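PDB 1HSS: 0.19 alpha-amylase inhibitor from Triticum aestivum, which inhibits alpha-amylases as a homodimeric, disulfide-rich seed protein of the cereal trypsin/alpha-amylase inhibitor family. Local coordinates for residues P15-C20 against C42-H47; A56-L61 against A119-A124. All coordinates share one frame; numbering follows the deposited sequence.

How the contacts relate
The two contacts, whose centres lie about 15 Å apart on opposite sides of the chain's centre, illustrate how a small, mainly helical protein is held together by loops as well as helices. They come in series: contact 1 joins the loop before helix 20-27 to the C-terminal part of helix 35-46, and contact 2 then joins the next helix, 53-67, to the C-terminal tail after helix 116-119. Helix 53-67 links them, since A56, S59 and M60 touch A16 and C20 of contact 1, while Y58 and L61 serve contact 2. In contact 1, C20 is bonded to C41 and C42 to C99; contact 2 is non-covalent, aromatic and apolar packing of the tail.

Contact 1: residues P15-C20 against C42-H47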
ATOM      1  N   PRO A  15       2.535  -4.935  22.979  1.00 32.06           N
ATOM      2  CA  PRO A  15       2.391  -4.006  21.850  1.00 28.79           C
ATOM      3  C   PRO A  15       2.562  -4.672  20.503  1.00 25.30           C
ATOM      4  O   PRO A  15       3.340  -5.609  20.366  1.00 25.73           O
ATOM      5  CB  PRO A  15       3.476  -2.965  22.101  1.00 29.21           C
ATOM      6  CG  PRO A  15       4.470  -3.660  22.922  1.00 28.52           C
ATOM      7  CD  PRO A  15       3.679  -4.560  23.822  1.00 31.06           C
ATOM      8  N   ALA A  16       1.704  -4.287  19.570  1.00 23.41           N
ATOM      9  CA  ALA A  16       1.523  -5.021  18.331  1.00 21.78           C
ATOM     10  C   ALA A  16       2.715  -4.803  17.404  1.00 20.69           C
ATOM     11  O   ALA A  16       3.333  -3.746  17.427  1.00 20.83           O
ATOM     12  CB  ALA A  16       0.210  -4.587  17.657  1.00 15.20           C
ATOM     13  N   LEU A  17       3.158  -5.868  16.747  1.00 20.26           N
ATOM     14  CA  LEU A  17       4.134  -5.770  15.650  1.00 19.94           C
ATOM     15  C   LEU A  17       5.326  -4.844  15.924  1.00 21.33           C
ATOM     16  O   LEU A  17       5.602  -3.929  15.154  1.00 21.03           O
ATOM     17  CB  LEU A  17       3.443  -5.322  14.363  1.00 14.81           C
ATOM     18  CG  LEU A  17       2.178  -6.095  14.032  1.00 11.40           C
ATOM     19  CD1 LEU A  17       1.485  -5.459  12.876  1.00  7.39           C
ATOM     20  CD2 LEU A  17       2.509  -7.524  13.741  1.00 11.74           C
ATOM     21  N   PRO A  18       6.132  -5.168  16.950  1.00 23.34           N
ATOM     22  CA  PRO A  18       7.337  -4.401  17.283  1.00 19.99           C
ATOM     23  C   PRO A  18       8.273  -4.209  16.090  1.00 20.06           C
ATOM     24  O   PRO A  18       8.833  -3.129  15.897  1.00 24.43           O
ATOM     25  CB  PRO A  18       7.996  -5.238  18.370  1.00 21.15           C
ATOM     26  CG  PRO A  18       6.896  -6.014  18.956  1.00 24.00           C
ATOM     27  CD  PRO A  18       5.982  -6.337  17.833  1.00 22.11           C
ATOM     28  N   ALA A  19       8.400  -5.252  15.267  1.00 21.30           N
ATOM     29  CA  ALA A  19       9.324  -5.245  14.141  1.00 19.68           C
ATOM     30  C   ALA A  19       8.835  -4.377  12.995  1.00 17.45           C
ATOM     31  O   ALA A  19       9.602  -3.998  12.125  1.00 18.48           O
ATOM     32  CB  ALA A  19       9.526  -6.644  13.658  1.00 18.76           C
ATOM     33  N   CYS A  20       7.546  -4.082  12.976  1.00 17.62           N
ATOM     34  CA  CYS A  20       6.991  -3.314  11.878  1.00 18.26           C
ATOM     35  C   CYS A  20       7.059  -1.829  12.129  1.00 18.33           C
ATOM     36  O   CYS A  20       6.902  -1.036  11.212  1.00 19.30           O
ATOM     37  CB  CYS A  20       5.540  -3.735  11.589  1.00 18.90           C
ATOM     38  SG  CYS A  20       5.392  -5.459  11.026  1.00 18.28           S
ATOM     39  N   CYS A  42       7.450  -8.774   8.318  1.00 14.89           N
ATOM     40  CA  CYS A  42       6.587  -9.715   7.613  1.00 16.75           C
ATOM     41  C   CYS A  42       6.419 -11.028   8.357  1.00 16.36           C
ATOM     42  O   CYS A  42       5.348 -11.624   8.344  1.00 20.00           O
ATOM     43  CB  CYS A  42       7.157  -9.989   6.214  1.00 19.54           C
ATOM     44  SG  CYS A  42       7.183  -8.482   5.211  1.00 19.53           S
ATOM     45  N   GLN A  43       7.514 -11.501   8.942  1.00 19.44           N
ATOM     46  CA  GLN A  43       7.525 -12.679   9.807  1.00 22.36           C
ATOM     47  C   GLN A  43       6.512 -12.589  10.944  1.00 20.77           C
ATOM     48  O   GLN A  43       5.753 -13.528  11.193  1.00 24.36           O
ATOM     49  CB  GLN A  43       8.928 -12.854  10.375  1.00 21.75           C
ATOM     50  CG  GLN A  43       9.025 -13.682  11.648  1.00 22.95           C
ATOM     51  CD  GLN A  43       9.131 -15.170  11.389  1.00 26.65           C
ATOM     52  OE1 GLN A  43       8.839 -15.652  10.292  1.00 22.63           O
ATOM     53  NE2 GLN A  43       9.466 -15.922  12.431  1.00 29.83           N
ATOM     54  N   GLN A  44       6.514 -11.458  11.639  1.00 20.11           N
ATOM     55  CA  GLN A  44       5.503 -11.143  12.646  1.00 19.82           C
ATOM     56  C   GLN A  44       4.064 -11.052  12.108  1.00 21.74           C
ATOM     57  O   GLN A  44       3.146 -11.588  12.725  1.00 25.57           O
ATOM     58  CB  GLN A  44       5.872  -9.839  13.356  1.00 27.07           C
ATOM     59  CG  GLN A  44       6.626 -10.039  14.662  1.00 31.75           C
ATOM     60  CD  GLN A  44       7.229  -8.755  15.242  1.00 32.54           C
ATOM     61  OE1 GLN A  44       6.792  -7.635  14.952  1.00 30.71           O
ATOM     62  NE2 GLN A  44       8.248  -8.923  16.069  1.00 31.40           N
ATOM     63  N   LEU A  45       3.861 -10.398  10.961  1.00 20.23           N
ATOM     64  CA  LEU A  45       2.547 -10.385  10.308  1.00 19.53           C
ATOM     65  C   LEU A  45       2.076 -11.777   9.884  1.00 19.58           C
ATOM     66  O   LEU A  45       0.920 -12.130  10.104  1.00 21.55           O
ATOM     67  CB  LEU A  45       2.539  -9.459   9.090  1.00 14.90           C
ATOM     68  CG  LEU A  45       2.121  -8.005   9.337  1.00 16.69           C
ATOM     69  CD1 LEU A  45       2.353  -7.179   8.095  1.00 14.49           C
ATOM     70  CD2 LEU A  45       0.658  -7.930   9.780  1.00 15.83           C
ATOM     71  N   ALA A  46       3.000 -12.594   9.371  1.00 19.62           N
ATOM     72  CA  ALA A  46       2.688 -13.935   8.871  1.00 18.03           C
ATOM     73  C   ALA A  46       2.051 -14.831   9.936  1.00 20.55           C
ATOM     74  O   ALA A  46       1.176 -15.645   9.634  1.00 20.80           O
ATOM     75  CB  ALA A  46       3.951 -14.595   8.326  1.00 19.84           C
ATOM     76  N   HIS A  47       2.431 -14.630  11.191  1.00 22.49           N
ATOM     77  CA  HIS A  47       1.906 -15.442  12.287  1.00 28.19           C
ATOM     78  C   HIS A  47       0.497 -15.080  12.733  1.00 27.75           C
ATOM     79  O   HIS A  47      -0.164 -15.857  13.409  1.00 31.89           O
ATOM     80  CB  HIS A  47       2.832 -15.365  13.489  1.00 37.46           C
ATOM     81  CG  HIS A  47       4.223 -15.823  13.198  1.00 52.33           C
ATOM     82  ND1 HIS A  47       5.271 -15.630  14.074  1.00 62.49           N
ATOM     83  CD2 HIS A  47       4.749 -16.424  12.104  1.00 54.68           C
ATOM     84  CE1 HIS A  47       6.384 -16.101  13.536  1.00 63.45           C
ATOM     85  NE2 HIS A  47       6.093 -16.589  12.340  1.00 62.09           N
TER
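Q44, on helix 35-46, reaches over to the loop residues L17, P18 and A19; its aliphatic part packs on L17 while its amide oxygen meets the backbone of A19. CB starts beside the leucine, with L17 CD2 4.1 Å from Q44 CB, as the two side chains slide past each other in opposite directions. Beyond CG the chain is extended (chi2 169°), which carries Q44 CD out to A19 CB at 3.5 Å. At the tip, Q44 OE1 accepts a hydrogen bond from A19 N (2.9 Å, N-H...O angle 156°), the donor tilted 18° from the carbonyl plane. P18 crosses the glutamine at about a right angle and brings its CD to 3.3 Å from Q44 OE1; NE2 stays close to A19 CB. The next amide is used within the loop, C20 N bonding to L17 O at 2.9 Å, in a turn leading into helix 20-27. Deeper in, L17 CD1 meets L45 CD2 at 4.0 Å. The disulfide C20-C41 ties the loop covalently to helix 35-46, in keeping with the cysteine-rich helical fold of the prolamin clan. On the side of helix 53-67, L17 rests on A56, C20 on M60 and L45 on R53, so both segments pack against that helix.

Contact 2: residues A56-L61 against A119-A124; sequences ALYSML and AAYPDA
Y58 and Y121 bring their CA atoms to 7.7 Å, where helix 53-67 faces a C-terminal tail that turns sharply at the cis peptide between Y121 and P122. This is a type VIa turn over A120-D123, with the cis proline third, closed by a hydrogen bond from D123 N to A120 O. It follows the last helix of the mainly helical, disulfide-bonded fold of the cereal trypsin/alpha-amylase inhibitor family. The buried ring of Y121 makes most of the tail's contact with the helix, while the last two residues are poorly ordered. That ring makes a T-shaped pair with Y58. The edge of Y121 points at the face of Y58, the planes meeting at 63° and the centroids 5.3 Å apart. The closest approach of the two rings, 3.6 Å, is from Y121 CD2 to Y58 CZ, toward the rim of the Y58 ring. Both faces of Y121 are occupied: P122 CB sits over the centre of one, while L61 comes over the other in a CH-pi contact. Y121 OH, for its part, is hydrogen-bonded to D62 OD1, next to L61 in the sequence, so that helix 53-67 grips the ring at its polar end too. P122 O lies 3.3 Å from Y58 OH, and A124 O comes to 3.2 Å from Y58 CE2. V118 of helix 116-119 touches both Y58 and L61, and A119 packs on L90 of the second subunit, which places the tail's start beside the dimer contact. Over Y121, the methyl L61 CD2 stands 3.7 Å from Y121 CG.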
ATOM      1  N   ALA A  56      -4.041  -6.095  14.030  1.00 16.86           N
ATOM      2  CA  ALA A  56      -2.676  -5.912  14.531  1.00 15.95           C
ATOM      3  C   ALA A  56      -2.028  -4.606  14.073  1.00 15.62           C
ATOM      4  O   ALA A  56      -1.428  -3.900  14.877  1.00 19.61           O
ATOM      5  CB  ALA A  56      -1.823  -7.062  14.136  1.00  6.98           C
ATOM      6  N   LEU A  57      -2.214  -4.256  12.802  1.00 17.25           N
ATOM      7  CA  LEU A  57      -1.673  -3.017  12.236  1.00 17.76           C
ATOM      8  C   LEU A  57      -2.345  -1.759  12.802  1.00 18.22           C
ATOM      9  O   LEU A  57      -1.676  -0.780  13.098  1.00 16.94           O
ATOM     10  CB  LEU A  57      -1.794  -3.033  10.700  1.00 16.57           C
ATOM     11  CG  LEU A  57      -0.703  -3.818   9.970  1.00 13.75           C
ATOM     12  CD1 LEU A  57      -1.123  -4.105   8.558  1.00 16.14           C
ATOM     13  CD2 LEU A  57       0.598  -3.058   9.998  1.00 13.10           C
ATOM     14  N   TYR A  58      -3.668  -1.784  12.941  1.00 22.18           N
ATOM     15  CA  TYR A  58      -4.418  -0.685  13.562  1.00 19.95           C
ATOM     16  C   TYR A  58      -3.922  -0.406  14.993  1.00 21.68           C
ATOM     17  O   TYR A  58      -3.610   0.732  15.347  1.00 22.08           O
ATOM     18  CB  TYR A  58      -5.900  -1.043  13.575  1.00 16.25           C
ATOM     19  CG  TYR A  58      -6.793   0.126  13.798  1.00 19.05           C
ATOM     20  CD1 TYR A  58      -7.056   0.582  15.080  1.00 20.94           C
ATOM     21  CD2 TYR A  58      -7.373   0.783  12.739  1.00 18.62           C
ATOM     22  CE1 TYR A  58      -7.880   1.675  15.305  1.00 23.44           C
ATOM     23  CE2 TYR A  58      -8.193   1.880  12.942  1.00 24.49           C
ATOM     24  CZ  TYR A  58      -8.449   2.327  14.232  1.00 25.71           C
ATOM     25  OH  TYR A  58      -9.275   3.417  14.458  1.00 24.88           O
ATOM     26  N   SER A  59      -3.802  -1.473  15.778  1.00 22.23           N
ATOM     27  CA  SER A  59      -3.282  -1.433  17.144  1.00 22.50           C
ATOM     28  C   SER A  59      -1.885  -0.836  17.206  1.00 22.22           C
ATOM     29  O   SER A  59      -1.588  -0.036  18.086  1.00 23.77           O
ATOM     30  CB  SER A  59      -3.261  -2.855  17.738  1.00 21.38           C
ATOM     31  OG  SER A  59      -2.650  -2.905  19.015  1.00 22.51           O
ATOM     32  N   MET A  60      -1.003  -1.288  16.317  1.00 23.88           N
ATOM     33  CA  MET A  60       0.361  -0.747  16.214  1.00 21.44           C
ATOM     34  C   MET A  60       0.400   0.767  15.950  1.00 20.46           C
ATOM     35  O   MET A  60       1.058   1.501  16.677  1.00 23.65           O
ATOM     36  CB  MET A  60       1.124  -1.468  15.102  1.00 23.14           C
ATOM     37  CG  MET A  60       2.563  -1.000  14.920  1.00 23.40           C
ATOM     38  SD  MET A  60       3.259  -1.397  13.301  1.00 23.14           S
ATOM     39  CE  MET A  60       2.380  -0.316  12.346  1.00 20.88           C
ATOM     40  N   LEU A  61      -0.326   1.216  14.918  1.00 18.63           N
ATOM     41  CA  LEU A  61      -0.415   2.623  14.526  1.00 21.72           C
ATOM     42  C   LEU A  61      -0.986   3.494  15.636  1.00 25.12           C
ATOM     43  O   LEU A  61      -0.527   4.608  15.853  1.00 26.60           O
ATOM     44  CB  LEU A  61      -1.299   2.755  13.289  1.00 18.73           C
ATOM     45  CG  LEU A  61      -1.409   4.173  12.755  1.00 17.39           C
ATOM     46  CD1 LEU A  61      -0.023   4.638  12.356  1.00 15.78           C
ATOM     47  CD2 LEU A  61      -2.371   4.207  11.588  1.00 17.17           C
ATOM     48  N   ALA A 119      -6.185   2.683   6.876  1.00 23.81           N
ATOM     49  CA  ALA A 119      -6.082   3.870   6.019  1.00 26.24           C
ATOM     50  C   ALA A 119      -7.018   5.018   6.452  1.00 28.81           C
ATOM     51  O   ALA A 119      -6.780   6.189   6.159  1.00 30.74           O
ATOM     52  CB  ALA A 119      -6.356   3.487   4.571  1.00 21.82           C
ATOM     53  N   ALA A 120      -8.065   4.672   7.182  1.00 28.49           N
ATOM     54  CA  ALA A 120      -9.030   5.646   7.652  1.00 31.75           C
ATOM     55  C   ALA A 120      -8.874   6.041   9.123  1.00 31.51           C
ATOM     56  O   ALA A 120      -9.719   6.716   9.682  1.00 30.74           O
ATOM     57  CB  ALA A 120     -10.416   5.119   7.408  1.00 30.16           C
ATOM     58  N   TYR A 121      -7.820   5.565   9.766  1.00 34.79           N
ATOM     59  CA  TYR A 121      -7.489   5.944  11.141  1.00 37.42           C
ATOM     60  C   TYR A 121      -7.587   7.476  11.378  1.00 43.26           C
ATOM     61  O   TYR A 121      -7.223   8.265  10.505  1.00 44.46           O
ATOM     62  CB  TYR A 121      -6.076   5.410  11.454  1.00 29.75           C
ATOM     63  CG  TYR A 121      -5.576   5.652  12.856  1.00 28.89           C
ATOM     64  CD1 TYR A 121      -4.933   6.839  13.178  1.00 31.40           C
ATOM     65  CD2 TYR A 121      -5.785   4.720  13.861  1.00 25.18           C
ATOM     66  CE1 TYR A 121      -4.528   7.100  14.446  1.00 30.99           C
ATOM     67  CE2 TYR A 121      -5.387   4.969  15.140  1.00 29.85           C
ATOM     68  CZ  TYR A 121      -4.761   6.168  15.430  1.00 32.98           C
ATOM     69  OH  TYR A 121      -4.373   6.475  16.716  1.00 33.83           O
ATOM     70  N   PRO A 122      -8.160   7.916  12.524  1.00 50.12           N
ATOM     71  CA  PRO A 122      -8.499   7.187  13.747  1.00 55.72           C
ATOM     72  C   PRO A 122      -9.965   6.779  13.823  1.00 62.46           C
ATOM     73  O   PRO A 122     -10.475   6.477  14.893  1.00 64.07           O
ATOM     74  CB  PRO A 122      -8.142   8.177  14.857  1.00 54.35           C
ATOM     75  CG  PRO A 122      -8.025   9.510  14.194  1.00 53.63           C
ATOM     76  CD  PRO A 122      -8.373   9.352  12.740  1.00 52.51           C
ATOM     77  N   ASP A 123     -10.629   6.744  12.678  1.00 70.41           N
ATOM     78  CA  ASP A 123     -12.039   6.375  12.624  1.00 79.63           C
ATOM     79  C   ASP A 123     -12.295   4.870  12.383  1.00 82.77           C
ATOM     80  O   ASP A 123     -12.622   4.135  13.320  1.00 83.51           O
ATOM     81  CB  ASP A 123     -12.742   7.232  11.563  1.00 85.03           C
ATOM     82  CG  ASP A 123     -12.672   8.730  11.883  1.00 90.93           C
ATOM     83  OD1 ASP A 123     -13.382   9.169  12.820  1.00 94.19           O
ATOM     84  OD2 ASP A 123     -11.875   9.456  11.235  1.00 92.20           O
ATOM     85  N   ALA A 124     -12.144   4.414  11.141  1.00 85.97           N
ATOM     86  CA  ALA A 124     -12.385   3.009  10.797  1.00 87.08           C
ATOM     87  C   ALA A 124     -11.262   2.111  11.307  1.00 88.07           C
ATOM     88  O   ALA A 124     -11.340   1.575  12.409  1.00 89.54           O
ATOM     89  CB  ALA A 124     -12.545   2.851   9.272  1.00 87.02           C
TER